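Local coordinates for protein NRD1 (Saccharomyces cerevisiae, PDB 3CLJ) that binds the phosphorylated C-terminal domain of RNA polymerase II through its CTD-interacting domain, as part of the Nrd1-Nab3-Sen1 transcription termination complex, at residues A[4-9]-A[44-49]; A[27-32]-A[69-74]; A[61-66]-A[117-122]; A[103-108]-A[136-141]. One frame throughout, in Å; residues are numbered along the deposited sequence.

Interaction 1 of 4, residues A[4-9]-A[44-49]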
loop_
_atom_site.group_PDB
_atom_site.type_symbol
_atom_site.label_atom_id
_atom_site.label_comp_id
_atom_site.label_asym_id
_atom_site.label_seq_id
_atom_site.Cartn_x
_atom_site.Cartn_y
_atom_site.Cartn_z
ATOM N N GLN A 4 18.624 -1.409 5.616
ATOM C CA GLN A 4 19.212 -0.591 4.573
ATOM C C GLN A 4 18.945 -1.153 3.187
ATOM O O GLN A 4 18.694 -0.384 2.282
ATOM C CB GLN A 4 20.717 -0.347 4.788
ATOM C CG GLN A 4 21.075 1.097 5.227
ATOM C CD GLN A 4 20.060 2.160 4.762
ATOM O OE1 GLN A 4 19.645 2.218 3.573
ATOM N NE2 GLN A 4 19.605 2.959 5.714
ATOM N N ASN A 5 19.001 -2.476 3.025
ATOM C CA ASN A 5 18.592 -3.147 1.767
ATOM C C ASN A 5 17.109 -2.883 1.440
ATOM O O ASN A 5 16.749 -2.693 0.270
ATOM C CB ASN A 5 18.894 -4.665 1.849
ATOM C CG ASN A 5 18.702 -5.409 0.519
ATOM O OD1 ASN A 5 17.938 -5.002 -0.351
ATOM N ND2 ASN A 5 19.387 -6.548 0.384
ATOM N N PHE A 6 16.245 -2.892 2.460
ATOM C CA PHE A 6 14.834 -2.585 2.274
ATOM C C PHE A 6 14.605 -1.152 1.730
ATOM O O PHE A 6 13.869 -0.953 0.765
ATOM C CB PHE A 6 14.042 -2.765 3.575
ATOM C CG PHE A 6 12.554 -2.497 3.406
ATOM C CD1 PHE A 6 11.681 -3.519 3.004
ATOM C CD2 PHE A 6 12.022 -1.207 3.612
ATOM C CE1 PHE A 6 10.303 -3.280 2.855
ATOM C CE2 PHE A 6 10.671 -0.971 3.464
ATOM C CZ PHE A 6 9.805 -2.021 3.067
ATOM N N VAL A 7 15.258 -0.187 2.369
ATOM C CA VAL A 7 15.222 1.225 1.952
ATOM C C VAL A 7 15.684 1.387 0.496
ATOM O O VAL A 7 14.933 1.937 -0.320
ATOM C CB VAL A 7 16.031 2.129 2.934
ATOM C CG1 VAL A 7 16.179 3.545 2.412
ATOM C CG2 VAL A 7 15.374 2.163 4.259
ATOM N N ALA A 8 16.889 0.887 0.178
ATOM C CA ALA A 8 17.416 0.905 -1.189
ATOM C C ALA A 8 16.505 0.193 -2.197
ATOM O O ALA A 8 16.347 0.676 -3.312
ATOM C CB ALA A 8 18.941 0.350 -1.258
ATOM N N THR A 9 15.887 -0.924 -1.814
ATOM C CA THR A 9 15.008 -1.660 -2.718
ATOM C C THR A 9 13.692 -0.875 -2.977
ATOM O O THR A 9 13.234 -0.760 -4.137
ATOM C CB THR A 9 14.708 -3.074 -2.173
ATOM O OG1 THR A 9 15.952 -3.795 -2.071
ATOM C CG2 THR A 9 13.730 -3.836 -3.065
ATOM N N SER A 44 5.730 3.408 7.765
ATOM C CA SER A 44 5.968 4.849 7.511
ATOM C C SER A 44 6.675 5.054 6.169
ATOM O O SER A 44 6.227 5.863 5.334
ATOM C CB SER A 44 6.671 5.566 8.693
ATOM O OG SER A 44 8.077 5.382 8.667
ATOM N N LEU A 45 7.694 4.248 5.893
ATOM C CA LEU A 45 8.355 4.351 4.602
ATOM C C LEU A 45 7.480 4.091 3.377
ATOM O O LEU A 45 7.557 4.849 2.402
ATOM C CB LEU A 45 9.680 3.580 4.550
ATOM C CG LEU A 45 10.539 3.758 3.275
ATOM C CD1 LEU A 45 10.922 5.260 2.995
ATOM C CD2 LEU A 45 11.844 2.878 3.322
ATOM N N ILE A 46 6.639 3.047 3.416
ATOM C CA ILE A 46 5.816 2.712 2.267
ATOM C C ILE A 46 4.672 3.713 2.104
ATOM O O ILE A 46 4.241 3.969 1.000
ATOM C CB ILE A 46 5.372 1.188 2.231
ATOM C CG1 ILE A 46 4.245 0.855 3.234
ATOM C CG2 ILE A 46 6.636 0.253 2.322
ATOM C CD1 ILE A 46 3.704 -0.603 3.162
ATOM N N ILE A 47 4.179 4.234 3.215
ATOM C CA ILE A 47 3.215 5.368 3.230
ATOM C C ILE A 47 3.812 6.589 2.533
ATOM O O ILE A 47 3.187 7.208 1.658
ATOM C CB ILE A 47 2.769 5.718 4.674
ATOM C CG1 ILE A 47 1.859 4.583 5.226
ATOM C CG2 ILE A 47 1.990 7.036 4.698
ATOM C CD1 ILE A 47 1.509 4.699 6.708
ATOM N N ASP A 48 5.044 6.911 2.914
ATOM C CA ASP A 48 5.740 8.071 2.398
ATOM C C ASP A 48 6.147 7.877 0.934
ATOM O O ASP A 48 6.171 8.832 0.150
ATOM C CB ASP A 48 6.939 8.381 3.310
ATOM C CG ASP A 48 6.505 8.968 4.673
ATOM O OD1 ASP A 48 5.360 9.455 4.788
ATOM O OD2 ASP A 48 7.326 9.037 5.634
ATOM N N TYR A 49 6.490 6.647 0.574
ATOM C CA TYR A 49 6.772 6.349 -0.810
ATOM C C TYR A 49 5.514 6.668 -1.671
ATOM O O TYR A 49 5.609 7.301 -2.717
ATOM C CB TYR A 49 7.169 4.860 -0.985
ATOM C CG TYR A 49 7.349 4.569 -2.434
ATOM C CD1 TYR A 49 8.463 5.094 -3.130
ATOM C CD2 TYR A 49 6.375 3.855 -3.152
ATOM C CE1 TYR A 49 8.619 4.854 -4.513
ATOM C CE2 TYR A 49 6.529 3.585 -4.487
ATOM C CZ TYR A 49 7.625 4.139 -5.183
ATOM O OH TYR A 49 7.750 3.929 -6.542
#
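Leu45 gives the largest share of this contact: it reaches from helix 39-52 to helix 3-11 and sets its CD2 methyl against both Phe6 and Val7. That methyl lies 3.7 Å from CG2 of Val7 and 4.0 Å from CE2 of Phe6. Its CG is anti to the backbone N (chi1 -173°), which extends the side chain from a CB that already faces the other helix. The ring of Phe6 also projects anti to its own N, and its far edge bridges the gap between the helices. Phe6 and Leu45 run past each other in opposite directions, and the leucine methyl meets the ring at its rim, near the ring plane. Ile46 meets the same ring at its CZ corner, with its CG2 4.0 Å from CZ of Phe6; this methyl also sits close to the plane, and the two side chains cross at about a right angle. Through the CD1-CE1 side of its ring Phe6 packs on Leu28 and meets the ring of Tyr31, both on helix 22-34, while Ile46 continues inward to Ile64 and Ile65 of helix 58-77.

The two short helical segments run nearly parallel, 11° between their directions, but their axes come no closer than 11.5 Å. At such a spacing the backbones do not meet, and the interval is spanned by side chains, mainly Leu45 and Phe6. The contact joins helix 3-11 to helix 39-52 within the all-helical CID fold. No hydrogen bond or salt bridge joins the segments, which implies that dispersion and the hydrophobic effect hold them together.

Interaction 2 of 4, residues A[27-32]-A[69-74]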
loop_
_atom_site.group_PDB
_atom_site.type_symbol
_atom_site.label_atom_id
_atom_site.label_comp_id
_atom_site.label_asym_id
_atom_site.label_seq_id
_atom_site.Cartn_x
_atom_site.Cartn_y
_atom_site.Cartn_z
ATOM N N LYS A 27 9.844 -9.122 -2.726
ATOM C CA LYS A 27 11.071 -8.943 -1.896
ATOM C C LYS A 27 10.768 -8.063 -0.664
ATOM O O LYS A 27 11.063 -8.414 0.469
ATOM C CB LYS A 27 12.159 -8.262 -2.738
ATOM C CG LYS A 27 13.557 -8.598 -2.362
ATOM C CD LYS A 27 14.519 -7.473 -2.708
ATOM C CE LYS A 27 15.923 -7.734 -2.107
ATOM N NZ LYS A 27 16.733 -6.558 -2.451
ATOM N N LEU A 28 10.119 -6.929 -0.900
ATOM C CA LEU A 28 9.668 -6.086 0.179
ATOM C C LEU A 28 8.718 -6.786 1.133
ATOM O O LEU A 28 8.746 -6.547 2.349
ATOM C CB LEU A 28 9.020 -4.793 -0.385
ATOM C CG LEU A 28 9.859 -3.823 -1.224
ATOM C CD1 LEU A 28 8.972 -2.587 -1.640
ATOM C CD2 LEU A 28 11.185 -3.352 -0.519
ATOM N N THR A 29 7.874 -7.653 0.589
ATOM C CA THR A 29 6.785 -8.255 1.356
ATOM C C THR A 29 7.363 -9.341 2.279
ATOM O O THR A 29 6.966 -9.484 3.461
ATOM C CB THR A 29 5.708 -8.817 0.418
ATOM O OG1 THR A 29 5.172 -7.738 -0.385
ATOM C CG2 THR A 29 4.572 -9.451 1.220
ATOM N N THR A 30 8.318 -10.091 1.738
ATOM C CA THR A 30 9.032 -11.086 2.541
ATOM C C THR A 30 9.813 -10.432 3.679
ATOM O O THR A 30 9.775 -10.911 4.825
ATOM C CB THR A 30 9.902 -11.997 1.658
ATOM O OG1 THR A 30 9.014 -12.688 0.768
ATOM C CG2 THR A 30 10.690 -13.032 2.513
ATOM N N TYR A 31 10.457 -9.304 3.381
ATOM C CA TYR A 31 11.146 -8.572 4.418
ATOM C C TYR A 31 10.135 -8.126 5.488
ATOM O O TYR A 31 10.416 -8.226 6.681
ATOM C CB TYR A 31 11.904 -7.360 3.854
ATOM C CG TYR A 31 12.653 -6.632 4.964
ATOM C CD1 TYR A 31 13.960 -6.962 5.239
ATOM C CD2 TYR A 31 12.019 -5.646 5.760
ATOM C CE1 TYR A 31 14.671 -6.334 6.267
ATOM C CE2 TYR A 31 12.706 -5.025 6.801
ATOM C CZ TYR A 31 14.043 -5.383 7.052
ATOM O OH TYR A 31 14.783 -4.799 8.062
ATOM N N ALA A 32 8.977 -7.599 5.068
ATOM C CA ALA A 32 7.986 -7.083 6.017
ATOM C C ALA A 32 7.515 -8.165 7.021
ATOM O O ALA A 32 7.384 -7.899 8.229
ATOM C CB ALA A 32 6.781 -6.439 5.272
ATOM N N GLY A 69 0.022 -5.094 3.167
ATOM C CA GLY A 69 -1.209 -5.052 3.904
ATOM C C GLY A 69 -1.978 -6.339 3.998
ATOM O O GLY A 69 -2.464 -6.682 5.101
ATOM N N ARG A 70 -2.113 -7.076 2.862
ATOM C CA ARG A 70 -2.910 -8.310 2.871
ATOM C C ARG A 70 -2.064 -9.442 3.456
ATOM O O ARG A 70 -2.622 -10.346 4.053
ATOM C CB ARG A 70 -3.567 -8.698 1.509
ATOM C CG ARG A 70 -4.857 -7.889 1.084
ATOM C CD ARG A 70 -5.585 -8.410 -0.259
ATOM N NE ARG A 70 -4.623 -8.378 -1.363
ATOM C CZ ARG A 70 -3.929 -9.420 -1.821
ATOM N NH1 ARG A 70 -4.127 -10.655 -1.351
ATOM N NH2 ARG A 70 -3.006 -9.208 -2.738
ATOM N N ALA A 71 -0.728 -9.365 3.329
ATOM C CA ALA A 71 0.156 -10.355 4.007
ATOM C C ALA A 71 0.028 -10.254 5.545
ATOM O O ALA A 71 -0.121 -11.256 6.238
ATOM C CB ALA A 71 1.617 -10.236 3.564
ATOM N N TYR A 72 0.015 -9.033 6.045
ATOM C CA TYR A 72 -0.107 -8.760 7.480
ATOM C C TYR A 72 -1.483 -9.140 7.969
ATOM O O TYR A 72 -1.613 -9.690 9.054
ATOM C CB TYR A 72 0.172 -7.272 7.735
ATOM C CG TYR A 72 1.633 -6.942 7.960
ATOM C CD1 TYR A 72 2.634 -7.883 7.736
ATOM C CD2 TYR A 72 2.020 -5.662 8.344
ATOM C CE1 TYR A 72 4.001 -7.567 7.950
ATOM C CE2 TYR A 72 3.399 -5.344 8.574
ATOM C CZ TYR A 72 4.385 -6.293 8.390
ATOM O OH TYR A 72 5.744 -5.995 8.658
ATOM N N LEU A 73 -2.499 -8.816 7.161
ATOM C CA LEU A 73 -3.911 -9.191 7.399
ATOM C C LEU A 73 -4.063 -10.689 7.509
ATOM O O LEU A 73 -4.863 -11.177 8.320
ATOM C CB LEU A 73 -4.871 -8.633 6.313
ATOM C CG LEU A 73 -6.383 -8.894 6.472
ATOM C CD1 LEU A 73 -6.913 -8.331 7.803
ATOM C CD2 LEU A 73 -7.217 -8.388 5.304
ATOM N N ASP A 74 -3.296 -11.439 6.720
ATOM C CA ASP A 74 -3.273 -12.888 6.935
ATOM C C ASP A 74 -2.620 -13.349 8.234
ATOM O O ASP A 74 -3.093 -14.295 8.830
ATOM C CB ASP A 74 -2.656 -13.628 5.758
ATOM C CG ASP A 74 -3.623 -13.786 4.623
ATOM O OD1 ASP A 74 -4.876 -13.757 4.877
ATOM O OD2 ASP A 74 -3.117 -13.925 3.480
#
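The hydroxyl of Tyr72 donates a hydrogen bond to the carbonyl oxygen of Ala32, with 2.5 Å between OH and O. The donor stands above the carbonyl plane, 51° out of it, and the C=O...OH angle is 113°, so the hydroxyl approaches over the face of the carbonyl group and not on a lone pair. The oxygen itself lies at the edge of the tyrosine ring, in the ring plane. Tyr72 CG sits anti to the carbonyl carbon of its own residue (chi1 -88°), and from there the ring stretches across to helix 22-34. The methyl of Ala32 comes against the same end of the ring, its CB 3.9 Å from CZ of Tyr72. Here two helices of the CID superhelix, 22-34 and 58-77, are joined in the buried interior of the domain, and Tyr72 also packs on Ala93 and Ile94 of helix 90-111. One turn before Ala32, and next to Tyr72 in the sequence, two small side chains meet: CG2 of Thr29 touches CB of Ala71 at 3.9 Å, and the CA atoms of this pair are 7.4 Å apart. Thr29 turns its methyl to Ala71, while its OG1 hydrogen-bonds to Ser67 and to the carbonyl oxygen of Ile25.

Interaction 3 of 4, residues A[61-66]-A[117-122]; sequences SLYIID and KEKIRM
Leu62 and Ile120 form the apolar half of this contact. CD1 of Leu62 is the branch that touches, meeting Ile120 at CG1 (3.9 Å) and at CD1 (4.0 Å), so one leucine methyl lies along the longer arm of the isoleucine. Ile120 CG1 is anti to its carbonyl carbon (chi1 -62°), which places that arm alongside the leucine methyl as the two side chains pass at a slant.

The other half pairs a polar atom with a hydrocarbon chain. The hydroxyl oxygen of Tyr63 rests against the aliphatic part of Lys119, 3.8 Å from CB and 4.0 Å from CG, in van der Waals contact without a hydrogen bond. Beyond CG the lysine is extended, and it carries its amine away from the tyrosine to a salt bridge with Asp115 and a hydrogen bond to a bound glycerol. Leu62 and Ile120 are buried, whereas Lys119 is exposed.

The contact joins helix 58-77 to helix 114-130 within the helical CID fold. Leu62 and Tyr63 both continue onto Leu123 of helix 114-130, and helix 90-111 closes the buried side, with Ala108 against Leu62 and with Leu105 and Ile109 against Ile120.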
loop_
_atom_site.group_PDB
_atom_site.type_symbol
_atom_site.label_atom_id
_atom_site.label_comp_id
_atom_site.label_asym_id
_atom_site.label_seq_id
_atom_site.Cartn_x
_atom_site.Cartn_y
_atom_site.Cartn_z
ATOM N N SER A 61 2.793 2.078 -5.848
ATOM C CA SER A 61 2.807 2.349 -4.416
ATOM C C SER A 61 1.609 1.729 -3.672
ATOM O O SER A 61 1.749 1.261 -2.531
ATOM C CB SER A 61 2.906 3.845 -4.144
ATOM O OG SER A 61 1.583 4.462 -4.211
ATOM N N LEU A 62 0.454 1.681 -4.326
ATOM C CA LEU A 62 -0.720 0.995 -3.740
ATOM C C LEU A 62 -0.613 -0.549 -3.833
ATOM O O LEU A 62 -1.151 -1.281 -2.969
ATOM C CB LEU A 62 -2.026 1.515 -4.397
ATOM C CG LEU A 62 -2.359 2.990 -4.089
ATOM C CD1 LEU A 62 -3.550 3.470 -4.973
ATOM C CD2 LEU A 62 -2.594 3.331 -2.622
ATOM N N TYR A 63 0.082 -1.028 -4.870
ATOM C CA TYR A 63 0.431 -2.474 -4.986
ATOM C C TYR A 63 1.360 -2.889 -3.833
ATOM O O TYR A 63 1.236 -3.982 -3.256
ATOM C CB TYR A 63 1.089 -2.803 -6.322
ATOM C CG TYR A 63 0.143 -2.811 -7.534
ATOM C CD1 TYR A 63 -1.260 -2.819 -7.379
ATOM C CD2 TYR A 63 0.665 -2.848 -8.823
ATOM C CE1 TYR A 63 -2.117 -2.862 -8.509
ATOM C CE2 TYR A 63 -0.150 -2.877 -9.944
ATOM C CZ TYR A 63 -1.537 -2.899 -9.786
ATOM O OH TYR A 63 -2.313 -2.950 -10.912
ATOM N N ILE A 64 2.302 -2.019 -3.482
ATOM C CA ILE A 64 3.204 -2.334 -2.381
ATOM C C ILE A 64 2.414 -2.444 -1.055
ATOM O O ILE A 64 2.596 -3.389 -0.272
ATOM C CB ILE A 64 4.334 -1.264 -2.232
ATOM C CG1 ILE A 64 5.401 -1.397 -3.329
ATOM C CG2 ILE A 64 5.077 -1.427 -0.876
ATOM C CD1 ILE A 64 6.318 -0.081 -3.493
ATOM N N ILE A 65 1.534 -1.473 -0.812
ATOM C CA ILE A 65 0.591 -1.508 0.319
ATOM C C ILE A 65 -0.409 -2.684 0.304
ATOM O O ILE A 65 -0.733 -3.263 1.371
ATOM C CB ILE A 65 -0.134 -0.101 0.461
ATOM C CG1 ILE A 65 0.884 0.951 0.890
ATOM C CG2 ILE A 65 -1.391 -0.186 1.392
ATOM C CD1 ILE A 65 0.443 2.407 0.590
ATOM N N ASP A 66 -0.940 -3.023 -0.877
ATOM C CA ASP A 66 -1.752 -4.203 -1.043
ATOM C C ASP A 66 -1.037 -5.454 -0.605
ATOM O O ASP A 66 -1.600 -6.287 0.064
ATOM C CB ASP A 66 -2.171 -4.384 -2.539
ATOM C CG ASP A 66 -2.980 -5.625 -2.760
ATOM O OD1 ASP A 66 -4.074 -5.759 -2.171
ATOM O OD2 ASP A 66 -2.550 -6.521 -3.517
ATOM N N LYS A 117 -6.249 4.568 -12.946
ATOM C CA LYS A 117 -7.483 4.773 -12.145
ATOM C C LYS A 117 -8.285 3.487 -12.088
ATOM O O LYS A 117 -8.807 3.122 -11.027
ATOM C CB LYS A 117 -8.359 5.859 -12.746
ATOM C CG LYS A 117 -7.881 7.279 -12.482
ATOM C CD LYS A 117 -9.053 8.248 -12.572
ATOM C CE LYS A 117 -8.769 9.507 -13.430
ATOM N NZ LYS A 117 -7.552 10.260 -12.972
ATOM N N GLU A 118 -8.366 2.790 -13.232
ATOM C CA GLU A 118 -9.207 1.580 -13.310
ATOM C C GLU A 118 -8.632 0.399 -12.570
ATOM O O GLU A 118 -9.361 -0.414 -12.023
ATOM C CB GLU A 118 -9.883 1.307 -14.679
ATOM C CG GLU A 118 -11.027 2.364 -15.031
ATOM C CD GLU A 118 -12.275 2.449 -14.055
ATOM O OE1 GLU A 118 -13.167 1.571 -14.192
ATOM O OE2 GLU A 118 -12.397 3.413 -13.213
ATOM N N LYS A 119 -7.291 0.339 -12.545
ATOM C CA LYS A 119 -6.539 -0.634 -11.769
ATOM C C LYS A 119 -6.654 -0.332 -10.268
ATOM O O LYS A 119 -6.701 -1.268 -9.446
ATOM C CB LYS A 119 -5.055 -0.668 -12.228
ATOM C CG LYS A 119 -4.901 -1.391 -13.588
ATOM C CD LYS A 119 -3.582 -1.057 -14.310
ATOM C CE LYS A 119 -3.439 -1.817 -15.715
ATOM N NZ LYS A 119 -2.452 -1.086 -16.623
ATOM N N ILE A 120 -6.671 0.947 -9.901
ATOM C CA ILE A 120 -6.950 1.281 -8.482
ATOM C C ILE A 120 -8.371 0.821 -8.068
ATOM O O ILE A 120 -8.547 0.170 -7.045
ATOM C CB ILE A 120 -6.735 2.794 -8.174
ATOM C CG1 ILE A 120 -5.261 3.195 -8.413
ATOM C CG2 ILE A 120 -7.307 3.162 -6.715
ATOM C CD1 ILE A 120 -4.983 4.673 -8.452
ATOM N N ARG A 121 -9.371 1.125 -8.886
ATOM C CA ARG A 121 -10.740 0.622 -8.671
ATOM C C ARG A 121 -10.790 -0.896 -8.413
ATOM O O ARG A 121 -11.420 -1.323 -7.443
ATOM C CB ARG A 121 -11.611 1.075 -9.844
ATOM C CG ARG A 121 -13.095 1.312 -9.534
ATOM C CD ARG A 121 -13.914 0.020 -9.375
ATOM N NE ARG A 121 -15.204 0.067 -10.060
ATOM C CZ ARG A 121 -15.922 1.162 -10.310
ATOM N NH1 ARG A 121 -15.517 2.352 -9.922
ATOM N NH2 ARG A 121 -17.057 1.064 -10.972
ATOM N N MET A 122 -10.092 -1.714 -9.222
ATOM C CA MET A 122 -10.085 -3.170 -8.971
ATOM C C MET A 122 -9.419 -3.571 -7.711
ATOM O O MET A 122 -9.868 -4.468 -6.993
ATOM C CB MET A 122 -9.419 -3.989 -10.092
ATOM C CG MET A 122 -9.394 -5.534 -9.709
ATOM S SD MET A 122 -11.034 -6.369 -9.665
ATOM C CE MET A 122 -11.013 -7.067 -8.022
#

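Interaction 4 of 4, residues A[103-108]-A[136-141]; sequences ELLSDA and SYLNAI
Leu105 and Leu138 meet through matching torsions: each holds CG anti to its own carbonyl carbon (chi1 -75° and -68°), which points their branched ends at each other, CD1 of Leu105 meeting both methyls of Leu138. That CD1 lies 3.9 Å from CD2 of Leu138 and 4.1 Å from its CD1, and the two side chains cross at about a right angle. The contact lays the loop between helices 114-130 and 144-149 against helix 90-111 of the all-helical CID fold. Ile141 provides the loop's second foothold, coming in nearer the base of the leucine. Its CG2 is anti to the backbone N and packs on CB of Leu105, 3.9 Å away, so Leu105 is touched at its root and at its tip by two different loop residues. Leu105 also packs on Ile120, Leu124 and Trp127 of helix 114-130. No hydrogen bond ties the loop to the helix segment; Gln102, one turn earlier on helix 90-111, adds side-chain contacts to Leu138 and Ile141. The CA atoms of Ser106 and Ile141 are the nearest across the two segments, 6.8 Å apart. The Ser106 hydroxyl hydrogen-bonds to the carbonyl oxygen of Gln102, while its OG stands 4.2 Å from CG1 of Ile141.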
loop_
_atom_site.group_PDB
_atom_site.type_symbol
_atom_site.label_atom_id
_atom_site.label_comp_id
_atom_site.label_asym_id
_atom_site.label_seq_id
_atom_site.Cartn_x
_atom_site.Cartn_y
_atom_site.Cartn_z
ATOM N N GLU A 103 -6.370 9.339 2.220
ATOM C CA GLU A 103 -5.402 10.339 1.716
ATOM C C GLU A 103 -4.614 9.784 0.516
ATOM O O GLU A 103 -4.479 10.426 -0.558
ATOM C CB GLU A 103 -4.413 10.754 2.822
ATOM C CG GLU A 103 -3.215 11.574 2.344
ATOM C CD GLU A 103 -2.027 11.525 3.298
ATOM O OE1 GLU A 103 -2.232 11.242 4.525
ATOM O OE2 GLU A 103 -0.896 11.776 2.797
ATOM N N LEU A 104 -4.073 8.584 0.720
ATOM C CA LEU A 104 -3.217 8.004 -0.289
ATOM C C LEU A 104 -4.017 7.642 -1.532
ATOM O O LEU A 104 -3.523 7.816 -2.626
ATOM C CB LEU A 104 -2.492 6.740 0.244
ATOM C CG LEU A 104 -1.568 6.924 1.440
ATOM C CD1 LEU A 104 -0.863 5.549 1.707
ATOM C CD2 LEU A 104 -0.564 8.079 1.286
ATOM N N LEU A 105 -5.188 7.041 -1.359
ATOM C CA LEU A 105 -6.055 6.729 -2.522
ATOM C C LEU A 105 -6.512 7.939 -3.313
ATOM O O LEU A 105 -6.450 7.920 -4.540
ATOM C CB LEU A 105 -7.331 5.985 -2.062
ATOM C CG LEU A 105 -7.072 4.512 -1.697
ATOM C CD1 LEU A 105 -8.212 3.976 -0.726
ATOM C CD2 LEU A 105 -6.892 3.633 -2.965
ATOM N N SER A 106 -7.021 8.979 -2.623
ATOM C CA SER A 106 -7.500 10.167 -3.314
ATOM C C SER A 106 -6.400 10.765 -4.166
ATOM O O SER A 106 -6.648 11.119 -5.314
ATOM C CB SER A 106 -8.083 11.218 -2.334
ATOM O OG SER A 106 -9.118 10.550 -1.601
ATOM N N ASP A 107 -5.201 10.891 -3.597
ATOM C CA ASP A 107 -4.073 11.425 -4.337
ATOM C C ASP A 107 -3.649 10.496 -5.493
ATOM O O ASP A 107 -3.372 10.969 -6.578
ATOM C CB ASP A 107 -2.862 11.675 -3.419
ATOM C CG ASP A 107 -1.836 12.569 -4.051
ATOM O OD1 ASP A 107 -2.241 13.591 -4.673
ATOM O OD2 ASP A 107 -0.620 12.318 -3.875
ATOM N N ALA A 108 -3.557 9.194 -5.245
ATOM C CA ALA A 108 -3.147 8.261 -6.309
ATOM C C ALA A 108 -4.117 8.360 -7.488
ATOM O O ALA A 108 -3.674 8.410 -8.640
ATOM C CB ALA A 108 -3.056 6.804 -5.773
ATOM N N SER A 136 -12.951 1.767 7.173
ATOM C CA SER A 136 -13.010 2.935 6.266
ATOM C C SER A 136 -14.117 2.826 5.233
ATOM O O SER A 136 -14.322 1.798 4.654
ATOM C CB SER A 136 -11.722 3.077 5.516
ATOM O OG SER A 136 -10.749 3.491 6.417
ATOM N N TYR A 137 -14.850 3.915 5.027
ATOM C CA TYR A 137 -15.799 3.909 3.917
ATOM C C TYR A 137 -15.008 4.296 2.667
ATOM O O TYR A 137 -14.552 5.421 2.548
ATOM C CB TYR A 137 -16.938 4.887 4.188
ATOM C CG TYR A 137 -17.950 4.932 3.052
ATOM C CD1 TYR A 137 -18.732 3.807 2.754
ATOM C CD2 TYR A 137 -18.146 6.126 2.296
ATOM C CE1 TYR A 137 -19.673 3.823 1.748
ATOM C CE2 TYR A 137 -19.113 6.164 1.276
ATOM C CZ TYR A 137 -19.865 5.006 1.004
ATOM O OH TYR A 137 -20.812 4.998 0.041
ATOM N N LEU A 138 -14.859 3.351 1.740
ATOM C CA LEU A 138 -14.045 3.523 0.555
ATOM C C LEU A 138 -14.938 3.538 -0.718
ATOM O O LEU A 138 -14.405 3.724 -1.820
ATOM C CB LEU A 138 -12.991 2.360 0.413
ATOM C CG LEU A 138 -11.898 2.416 1.536
ATOM C CD1 LEU A 138 -10.772 1.423 1.257
ATOM C CD2 LEU A 138 -11.272 3.831 1.743
ATOM N N ASN A 139 -16.245 3.337 -0.556
ATOM C CA ASN A 139 -17.116 3.186 -1.692
ATOM C C ASN A 139 -17.333 4.491 -2.524
ATOM O O ASN A 139 -17.655 4.409 -3.709
ATOM C CB ASN A 139 -18.422 2.557 -1.232
ATOM C CG ASN A 139 -19.425 2.305 -2.366
ATOM O OD1 ASN A 139 -20.538 2.851 -2.355
ATOM N ND2 ASN A 139 -19.073 1.428 -3.288
ATOM N N ALA A 140 -17.226 5.646 -1.889
ATOM C CA ALA A 140 -17.325 6.948 -2.572
ATOM C C ALA A 140 -16.008 7.223 -3.352
ATOM O O ALA A 140 -16.070 7.562 -4.523
ATOM C CB ALA A 140 -17.644 8.073 -1.589
ATOM N N ILE A 141 -14.860 6.951 -2.726
ATOM C CA ILE A 141 -13.549 7.054 -3.353
ATOM C C ILE A 141 -13.464 6.143 -4.580
ATOM O O ILE A 141 -12.916 6.521 -5.605
ATOM C CB ILE A 141 -12.425 6.754 -2.340
ATOM C CG1 ILE A 141 -12.355 7.855 -1.302
ATOM C CG2 ILE A 141 -11.060 6.557 -3.026
ATOM C CD1 ILE A 141 -11.525 7.443 -0.049
#

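From the N terminus, interaction 1 closes the first loop, bringing helix 39-52 back to helix 3-11, with helix 22-34 lying between them in the chain. Interaction 2 opens on that intervening helix and closes on helix 58-77, so the two cross; they also touch, through Phe6 against Leu28 and Tyr31. Interaction 3 opens on helix 58-77 before interaction 2 has closed and ends on helix 114-130. Interaction 4 begins on helix 90-111, inside the span of interaction 3, and crosses it by ending in the loop at 136-141. Leu62 against Ala108 and Leu105 joins these two contacts. Interactions 1 and 4 follow in series, on opposite sides of the chain's centre, and helix 58-77 serves both interactions 2 and 3.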